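Local coordinates for 6-phosphogluconate dehydrogenase NAD-binding (Dyadobacter fermentans, PDB 4GBJ), which probably acts as an NAD(P)-binding oxidoreductase of the 6-phosphogluconate and 3-hydroxyisobutyrate dehydrogenase type, at residues G120-A125 with A169-K174; G135-S140 with E154-G159; S201-Y206 with L225-T230. One frame throughout, in Å; residues are numbered along the deposited sequence. Where two conformers were deposited one is given.

Contact 1. Residues G120-A125 with A169-K174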
loop_
_atom_site.group_PDB
_atom_site.type_symbol
_atom_site.label_atom_id
_atom_site.label_comp_id
_atom_site.label_asym_id
_atom_site.label_seq_id
_atom_site.Cartn_x
_atom_site.Cartn_y
_atom_site.Cartn_z
ATOM N N GLY B 120 -9.204 25.041 4.014
ATOM C CA GLY B 120 -9.268 23.767 3.315
ATOM C C GLY B 120 -9.222 22.666 4.334
ATOM O O GLY B 120 -8.329 22.675 5.186
ATOM N N ALA B 121 -10.280 21.848 4.412
ATOM C CA ALA B 121 -10.399 20.883 5.528
ATOM C C ALA B 121 -10.882 19.526 5.080
ATOM O O ALA B 121 -11.808 18.991 5.671
ATOM C CB ALA B 121 -11.331 21.430 6.600
ATOM N N PRO B 122 -10.236 18.927 4.075
ATOM C CA PRO B 122 -10.674 17.594 3.599
ATOM C C PRO B 122 -10.604 16.540 4.687
ATOM O O PRO B 122 -9.684 16.557 5.497
ATOM C CB PRO B 122 -9.710 17.294 2.453
ATOM C CG PRO B 122 -8.550 18.212 2.661
ATOM C CD PRO B 122 -9.099 19.429 3.283
ATOM N N ILE B 123 -11.564 15.615 4.680
ATOM C CA ILE B 123 -11.678 14.567 5.698
ATOM C C ILE B 123 -11.259 13.212 5.134
ATOM O O ILE B 123 -11.619 12.841 4.009
ATOM C CB ILE B 123 -13.113 14.536 6.326
ATOM C CG1 ILE B 123 -13.182 13.575 7.545
ATOM C CG2 ILE B 123 -14.202 14.199 5.303
ATOM C CD1 ILE B 123 -14.462 13.739 8.378
ATOM N N PHE B 124 -10.533 12.451 5.975
ATOM C CA PHE B 124 -10.050 11.117 5.681
ATOM C C PHE B 124 -10.858 10.229 6.570
ATOM O O PHE B 124 -10.461 9.942 7.701
ATOM C CB PHE B 124 -8.537 11.000 5.959
ATOM C CG PHE B 124 -7.676 11.957 5.156
ATOM C CD1 PHE B 124 -6.806 11.483 4.188
ATOM C CD2 PHE B 124 -7.796 13.337 5.319
ATOM C CE1 PHE B 124 -5.980 12.353 3.489
ATOM C CE2 PHE B 124 -7.047 14.217 4.549
ATOM C CZ PHE B 124 -6.093 13.722 3.689
ATOM N N ALA B 125 -12.067 9.908 6.124
ATOM C CA ALA B 125 -12.983 9.086 6.924
ATOM C C ALA B 125 -14.158 8.618 6.120
ATOM O O ALA B 125 -14.851 9.438 5.540
ATOM C CB ALA B 125 -13.518 9.900 8.119
ATOM N N ALA B 169 -3.271 23.500 0.184
ATOM C CA ALA B 169 -2.324 22.449 0.606
ATOM C C ALA B 169 -2.975 21.165 1.187
ATOM O O ALA B 169 -2.540 20.047 0.857
ATOM C CB ALA B 169 -1.357 23.009 1.618
ATOM N N ALA B 170 -3.962 21.301 2.085
ATOM C CA ALA B 170 -4.580 20.103 2.650
ATOM C C ALA B 170 -5.236 19.280 1.541
ATOM O O ALA B 170 -5.214 18.039 1.576
ATOM C CB ALA B 170 -5.586 20.480 3.714
ATOM N N ASN B 171 -5.810 19.983 0.544
ATOM C CA ASN B 171 -6.437 19.346 -0.636
ATOM C C ASN B 171 -5.442 18.508 -1.398
ATOM O O ASN B 171 -5.809 17.454 -1.898
ATOM C CB ASN B 171 -7.031 20.379 -1.547
ATOM C CG ASN B 171 -8.200 21.086 -0.950
ATOM O OD1 ASN B 171 -8.195 22.299 -0.809
ATOM N ND2 ASN B 171 -9.232 20.348 -0.574
ATOM N N VAL B 172 -4.172 18.931 -1.442
ATOM C CA VAL B 172 -3.113 18.146 -2.108
ATOM C C VAL B 172 -2.924 16.845 -1.339
ATOM O O VAL B 172 -2.792 15.775 -1.949
ATOM C CB VAL B 172 -1.754 18.905 -2.234
ATOM C CG1 VAL B 172 -0.673 18.012 -2.779
ATOM C CG2 VAL B 172 -1.881 20.153 -3.071
ATOM N N ILE B 173 -2.966 16.917 0.000
ATOM C CA ILE B 173 -2.737 15.716 0.822
ATOM C C ILE B 173 -3.877 14.722 0.583
ATOM O O ILE B 173 -3.632 13.548 0.495
ATOM C CB ILE B 173 -2.551 16.015 2.339
ATOM C CG1 ILE B 173 -1.474 17.075 2.614
ATOM C CG2 ILE B 173 -2.249 14.730 3.154
ATOM C CD1 ILE B 173 -0.100 16.730 2.035
ATOM N N LYS B 174 -5.118 15.204 0.511
ATOM C CA LYS B 174 -6.299 14.366 0.313
ATOM C C LYS B 174 -6.220 13.622 -1.033
ATOM O O LYS B 174 -6.427 12.407 -1.063
ATOM C CB LYS B 174 -7.550 15.223 0.387
ATOM C CG LYS B 174 -8.848 14.484 0.111
ATOM C CD LYS B 174 -9.077 13.272 0.996
ATOM C CE LYS B 174 -10.464 12.732 0.770
ATOM N NZ LYS B 174 -10.719 11.498 1.513
#

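Contact 2. Residues G135-S140 with E154-G159. With NA (sodium ion), chain E.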
loop_
_atom_site.group_PDB
_atom_site.type_symbol
_atom_site.label_atom_id
_atom_site.label_comp_id
_atom_site.label_asym_id
_atom_site.label_seq_id
_atom_site.Cartn_x
_atom_site.Cartn_y
_atom_site.Cartn_z
ATOM N N GLY B 135 -11.480 8.793 12.262
ATOM C CA GLY B 135 -11.023 9.471 11.059
ATOM C C GLY B 135 -10.034 10.590 11.325
ATOM O O GLY B 135 -9.649 10.859 12.460
ATOM N N ASN B 136 -9.582 11.225 10.264
ATOM C CA ASN B 136 -8.590 12.284 10.363
ATOM C C ASN B 136 -8.945 13.447 9.467
ATOM O O ASN B 136 -9.575 13.266 8.432
ATOM C CB ASN B 136 -7.219 11.736 9.985
ATOM C CG ASN B 136 -6.716 10.693 10.963
ATOM O OD1 ASN B 136 -6.285 11.019 12.053
ATOM N ND2 ASN B 136 -6.846 9.421 10.648
ATOM N N ILE B 137 -8.458 14.623 9.805
ATOM C CA ILE B 137 -8.657 15.800 8.952
ATOM C C ILE B 137 -7.323 16.532 8.735
ATOM O O ILE B 137 -6.467 16.559 9.623
ATOM C CB ILE B 137 -9.752 16.710 9.580
ATOM C CG1 ILE B 137 -10.460 17.567 8.519
ATOM C CG2 ILE B 137 -9.218 17.562 10.737
ATOM C CD1 ILE B 137 -11.678 18.297 9.083
ATOM N N CYS B 138 -7.182 17.166 7.563
ATOM C CA CYS B 138 -6.050 18.035 7.224
ATOM C C CYS B 138 -6.586 19.423 7.112
ATOM O O CYS B 138 -7.630 19.613 6.496
ATOM C CB CYS B 138 -5.356 17.599 5.932
ATOM S SG CYS B 138 -4.417 16.069 6.110
ATOM N N LEU B 139 -5.874 20.398 7.663
ATOM C CA LEU B 139 -6.310 21.791 7.622
ATOM C C LEU B 139 -5.265 22.614 6.999
ATOM O O LEU B 139 -4.099 22.422 7.298
ATOM C CB LEU B 139 -6.584 22.357 9.013
ATOM C CG LEU B 139 -7.514 21.608 9.925
ATOM C CD1 LEU B 139 -7.522 22.281 11.270
ATOM C CD2 LEU B 139 -8.940 21.501 9.322
ATOM N N SER B 140 -5.664 23.574 6.184
ATOM C CA SER B 140 -4.737 24.553 5.624
ATOM C C SER B 140 -5.512 25.855 5.342
ATOM O O SER B 140 -6.730 25.845 5.075
ATOM C CB SER B 140 -4.033 24.002 4.394
ATOM O OG SER B 140 -4.853 23.975 3.239
ATOM N N GLU B 154 -12.197 18.635 16.294
ATOM C CA GLU B 154 -11.680 17.597 17.203
ATOM C C GLU B 154 -12.793 16.685 17.690
ATOM O O GLU B 154 -12.518 15.577 18.108
ATOM C CB GLU B 154 -10.966 18.225 18.422
ATOM C CG GLU B 154 -9.544 18.623 18.108
ATOM C CD GLU B 154 -8.765 19.395 19.155
ATOM O OE1 GLU B 154 -9.378 20.050 20.031
ATOM O OE2 GLU B 154 -7.517 19.342 19.085
ATOM N N ASN B 155 -14.036 17.154 17.673
ATOM C CA ASN B 155 -15.170 16.363 18.126
ATOM C C ASN B 155 -15.496 15.202 17.211
ATOM O O ASN B 155 -15.978 14.210 17.709
ATOM C CB ASN B 155 -16.401 17.244 18.281
ATOM C CG ASN B 155 -16.245 18.197 19.443
ATOM O OD1 ASN B 155 -16.255 17.781 20.592
ATOM N ND2 ASN B 155 -16.018 19.471 19.177
ATOM N N PHE B 156 -15.208 15.277 15.905
ATOM C CA PHE B 156 -15.565 14.173 14.998
ATOM C C PHE B 156 -14.380 13.498 14.311
ATOM O O PHE B 156 -14.615 12.667 13.450
ATOM C CB PHE B 156 -16.588 14.630 13.947
ATOM C CG PHE B 156 -16.220 15.786 13.080
ATOM C CD1 PHE B 156 -15.615 15.585 11.843
ATOM C CD2 PHE B 156 -16.567 17.073 13.440
ATOM C CE1 PHE B 156 -15.316 16.668 11.012
ATOM C CE2 PHE B 156 -16.279 18.150 12.606
ATOM C CZ PHE B 156 -15.644 17.937 11.404
ATOM N N VAL B 157 -13.141 13.759 14.735
ATOM C CA VAL B 157 -11.969 13.075 14.199
ATOM C C VAL B 157 -11.025 12.790 15.322
ATOM O O VAL B 157 -11.067 13.453 16.349
ATOM C CB VAL B 157 -11.218 13.834 13.072
ATOM C CG1 VAL B 157 -12.121 14.103 11.861
ATOM C CG2 VAL B 157 -10.557 15.110 13.595
ATOM N N LYS B 158 -10.115 11.859 15.080
ATOM C CA LYS B 158 -9.037 11.539 15.998
ATOM C C LYS B 158 -7.920 12.548 15.707
ATOM O O LYS B 158 -7.662 13.423 16.514
ATOM C CB LYS B 158 -8.592 10.072 15.800
ATOM C CG LYS B 158 -7.348 9.662 16.556
ATOM C CD LYS B 158 -7.042 8.170 16.333
ATOM C CE LYS B 158 -5.617 7.814 16.668
ATOM N NZ LYS B 158 -5.339 7.944 18.126
ATOM N N GLY B 159 -7.355 12.494 14.510
ATOM C CA GLY B 159 -6.243 13.365 14.147
ATOM C C GLY B 159 -6.594 14.603 13.361
ATOM O O GLY B 159 -7.413 14.566 12.443
HETATM NA NA NA E . -11.270 13.824 18.705
HETATM O O HOH W 1 -13.726 10.428 12.400
HETATM O O HOH W 2 -9.186 15.014 18.137
HETATM O O HOH W 3 -10.872 15.191 20.998
#

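Contact 3. Residues S201-Y206 with L225-T230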
loop_
_atom_site.group_PDB
_atom_site.type_symbol
_atom_site.label_atom_id
_atom_site.label_comp_id
_atom_site.label_asym_id
_atom_site.label_seq_id
_atom_site.Cartn_x
_atom_site.Cartn_y
_atom_site.Cartn_z
ATOM N N SER B 201 -5.444 -19.394 -4.923
ATOM C CA SER B 201 -6.669 -18.648 -4.633
ATOM C C SER B 201 -6.338 -17.200 -4.242
ATOM O O SER B 201 -5.301 -16.934 -3.626
ATOM C CB SER B 201 -7.482 -19.339 -3.537
ATOM O OG SER B 201 -6.998 -18.945 -2.273
ATOM N N ARG B 202 -7.204 -16.260 -4.657
ATOM C CA ARG B 202 -6.981 -14.841 -4.417
ATOM C C ARG B 202 -7.068 -14.562 -2.902
ATOM O O ARG B 202 -6.342 -13.748 -2.342
ATOM C CB ARG B 202 -8.010 -14.013 -5.211
ATOM C CG ARG B 202 -7.909 -14.137 -6.742
ATOM C CD ARG B 202 -9.112 -13.495 -7.390
ATOM N NE ARG B 202 -9.078 -12.027 -7.348
ATOM C CZ ARG B 202 -8.442 -11.247 -8.230
ATOM N NH1 ARG B 202 -7.767 -11.781 -9.232
ATOM N NH2 ARG B 202 -8.504 -9.919 -8.124
ATOM N N GLN B 203 -7.968 -15.261 -2.247
ATOM C CA GLN B 203 -8.190 -15.119 -0.814
ATOM C C GLN B 203 -6.936 -15.537 -0.032
ATOM O O GLN B 203 -6.603 -14.876 0.942
ATOM C CB GLN B 203 -9.396 -16.002 -0.370
ATOM C CG GLN B 203 -9.801 -15.814 1.115
ATOM C CD GLN B 203 -10.324 -14.421 1.436
ATOM O OE1 GLN B 203 -10.792 -13.688 0.557
ATOM N NE2 GLN B 203 -10.320 -14.042 2.711
ATOM N N SER B 204 -6.263 -16.628 -0.428
ATOM C CA SER B 204 -5.074 -17.115 0.319
ATOM C C SER B 204 -3.882 -16.161 0.207
ATOM O O SER B 204 -3.207 -15.927 1.206
ATOM C CB SER B 204 -4.681 -18.530 -0.115
ATOM O OG SER B 204 -4.163 -18.574 -1.434
ATOM N N ILE B 205 -3.595 -15.639 -0.997
ATOM C CA ILE B 205 -2.516 -14.644 -1.158
ATOM C C ILE B 205 -2.917 -13.362 -0.385
ATOM O O ILE B 205 -2.079 -12.757 0.270
ATOM C CB ILE B 205 -2.097 -14.341 -2.637
ATOM C CG1 ILE B 205 -1.003 -13.251 -2.669
ATOM C CG2 ILE B 205 -3.283 -13.889 -3.531
ATOM C CD1 ILE B 205 -0.349 -13.030 -4.040
ATOM N N TYR B 206 -4.169 -12.910 -0.503
ATOM C CA TYR B 206 -4.680 -11.749 0.269
ATOM C C TYR B 206 -4.463 -11.916 1.809
ATOM O O TYR B 206 -3.913 -11.044 2.480
ATOM C CB TYR B 206 -6.204 -11.540 -0.013
ATOM C CG TYR B 206 -6.938 -10.768 1.050
ATOM C CD1 TYR B 206 -6.769 -9.412 1.183
ATOM C CD2 TYR B 206 -7.752 -11.423 1.983
ATOM C CE1 TYR B 206 -7.386 -8.700 2.219
ATOM C CE2 TYR B 206 -8.399 -10.727 2.994
ATOM C CZ TYR B 206 -8.164 -9.372 3.151
ATOM O OH TYR B 206 -8.826 -8.668 4.137
ATOM N N LEU B 225 -12.224 -6.913 -0.952
ATOM C CA LEU B 225 -12.994 -6.619 -2.169
ATOM C C LEU B 225 -12.270 -7.170 -3.401
ATOM O O LEU B 225 -12.860 -7.837 -4.229
ATOM C CB LEU B 225 -13.193 -5.089 -2.403
ATOM C CG LEU B 225 -13.710 -4.196 -1.304
ATOM C CD1 LEU B 225 -14.134 -2.847 -1.885
ATOM C CD2 LEU B 225 -14.841 -4.811 -0.566
ATOM N N VAL B 226 -10.962 -6.913 -3.488
ATOM C CA VAL B 226 -10.173 -7.349 -4.641
ATOM C C VAL B 226 -10.070 -8.867 -4.681
ATOM O O VAL B 226 -10.159 -9.457 -5.748
ATOM C CB VAL B 226 -8.789 -6.669 -4.681
ATOM C CG1 VAL B 226 -8.005 -7.107 -5.931
ATOM C CG2 VAL B 226 -8.959 -5.149 -4.688
ATOM N N ALA B 227 -9.952 -9.494 -3.526
ATOM C CA ALA B 227 -9.853 -10.944 -3.439
ATOM C C ALA B 227 -11.133 -11.573 -3.936
ATOM O O ALA B 227 -11.092 -12.458 -4.760
ATOM C CB ALA B 227 -9.580 -11.373 -1.991
ATOM N N SER B 228 -12.271 -11.099 -3.464
ATOM C CA SER B 228 -13.558 -11.670 -3.881
ATOM C C SER B 228 -13.957 -11.148 -5.260
ATOM O O SER B 228 -14.782 -11.744 -5.933
ATOM C CB SER B 228 -14.618 -11.343 -2.846
ATOM O OG SER B 228 -14.676 -9.943 -2.653
ATOM N N ASN B 229 -13.380 -10.016 -5.683
ATOM C CA ASN B 229 -13.665 -9.375 -6.961
ATOM C C ASN B 229 -15.146 -9.049 -7.013
ATOM O O ASN B 229 -15.734 -9.112 -8.067
ATOM C CB ASN B 229 -13.225 -10.259 -8.149
ATOM C CG ASN B 229 -12.034 -9.807 -8.939
ATOM O OD1 ASN B 229 -11.534 -8.666 -8.855
ATOM N ND2 ASN B 229 -11.635 -10.686 -9.833
ATOM N N THR B 230 -15.755 -8.773 -5.848
ATOM C CA THR B 230 -17.150 -8.362 -5.743
ATOM C C THR B 230 -17.037 -6.909 -5.306
ATOM O O THR B 230 -16.342 -6.604 -4.312
ATOM C CB THR B 230 -17.987 -9.238 -4.830
ATOM O OG1 THR B 230 -17.555 -9.063 -3.469
ATOM C CG2 THR B 230 -17.968 -10.703 -5.264
#

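Contact 1. Residues G120-A125 with A169-K174
Lys-174 and Pro-122 meet first through their CB atoms, 3.6 Å apart, and from there the lysine runs first past the proline, then across a face of the Phe-124 ring. CG, anti to its own backbone N (chi1 176°), stays on the proline, 3.8 Å from Pro-122 CB. The chain then bends (chi2 55°) and carries CD over the centre of the Phe-124 ring, 4.0 Å above its plane, in a CH-pi contact. CE runs on to 3.4 Å from Ile-123 O, and NZ ends on that same oxygen with a hydrogen bond of 3.0 Å from Lys-174 NZ to Ile-123 O. NZ also lies over the ring face, 5.0 Å from the Phe-124 centroid, a cation-pi contact. As in beta-hydroxyacid dehydrogenases, helix 169-197 leads from the Rossmann-type domain into the helical domain, and Lys-174 is predicted to be an active-site residue of the enzyme; a lysine suits the place because its aliphatic stem packs while its amine reaches a carbonyl. The rim of Phe-124 presses on the helix backbone, CZ lying 3.4 Å from Lys-174 CA, with Ile-173 C in the ring plane. Nearer the start of the helix, Ala-170 is small enough to let Pro-122 CD settle 3.7 Å from its CB. Asn-171 ND2 flanks the same proline ring, while its OD1 is hydrogen-bonded to Ser-104. Met-208 of the second subunit packs on Phe-124.

Contact 2. Residues G135-S140 with E154-G159
Asn-136 and Gly-159 form a parallel beta bridge, and the tight half of this contact is built round their backbones. Ile-137 N donates to Gly-159 O at 2.8 Å, and Lys-158 N donates to Gly-135 O, also at 2.8 Å. Glycine suits position 159 because a CB there would run into Asn-136 OD1. In Asn-136, chi1 of -66° sets CG beside the backbone N, and chi2 of -76° turns OD1 toward Gly-159 N, 3.1 Å away, a weak, bent bond (121° at the hydrogen). An alanine here would lack OD1, so Gly-159 N would probably keep its weak bond to Gly-135 O but lose the side-chain acceptor, leaving the strand edge less firmly held. Beta-branched side chains fill the space beside it: Ile-137 and Val-157 cross at about a right angle, their CG2 atoms 4.0 Å apart, and Val-157 CB rests 3.4 Å from Gly-135 O. The other side is looser and wetter. A water links Gly-135 N to Phe-156 O, and the end of exposed Lys-158 leads away from the strand. A sodium ion is coordinated by Glu-154 O at 2.2 Å, Val-157 O at 2.4 Å and two waters. One of these waters donates to Lys-158 O. Helix 143-153 connects the parallel strands 136-139 and 159-162 as a beta-alpha-beta crossover; strand 117-124 lies antiparallel on the other flank of 136-139, and Phe-156 packs on helix 17-26.

Contact 3. Residues S201-Y206 with L225-T230
Arg-202 lays its guanidinium against the last turn of helix 217-228 and grips one oxygen there with two nitrogens. Val-226 O, in the guanidinium plane, accepts from Arg-202 NH2 at 2.9 Å and from Arg-202 NE at 3.2 Å. A turn at chi3 (74°) places NE for this side-on grip, and NE adds a weak bond to Ala-227 O at 3.3 Å. Carbonyls in the last turn of a helix lack the usual i+4 N-H partners, and Val-226 O has only a weak backbone bond from Asn-229 N within the segment, so a side-chain donor suits it; the positive arginine probably also suits the negative end of the helix dipole. The first turn of helix 202-211 is thereby joined to the end of helix 217-228 within the C-terminal helical domain. Ala-227 has nearly as much surface buried by the contact as the arginine: its CB is 3.9 Å from Tyr-206 CB and 3.6 Å from Gln-203 OE1, and its small size lets the helices approach, Arg-202 CA and Ala-227 CA being 4.9 Å apart. Gln-203 NE2 turns to Glu-207. Asn-229, which leaves the helix with positive phi (59°), a conformation asparagine tolerates well, stacks its amide on the guanidinium, ND2 3.5 Å above the Arg-202 centre and the planes 24° apart, while OD1 is hydrogen-bonded to Tyr-231 OH. Arg-202 NH1 forms a salt bridge to Glu-196 on helix 169-197.

Overall arrangement
Contacts 1 and 2 are neighbours, their centres about 10 Å apart, and share the sheet of the Rossmann-type domain through the adjacent strands 117-124 and 136-139; Phe-124 N to Asn-136 O, at 2.8 Å, is probably one of the hydrogen bonds joining them. Along the chain contact 2 is nested inside the loop closed by contact 1. Contact 3 follows both, its centre about 30 Å from that of contact 1 and 32 Å from that of contact 2, in the C-terminal helical domain. Helix 169-197 spans the gap: it begins in contact 1 and is followed by helix 202-211 of contact 3. All three contacts touch the second subunit, which places both domains at the dimer interface.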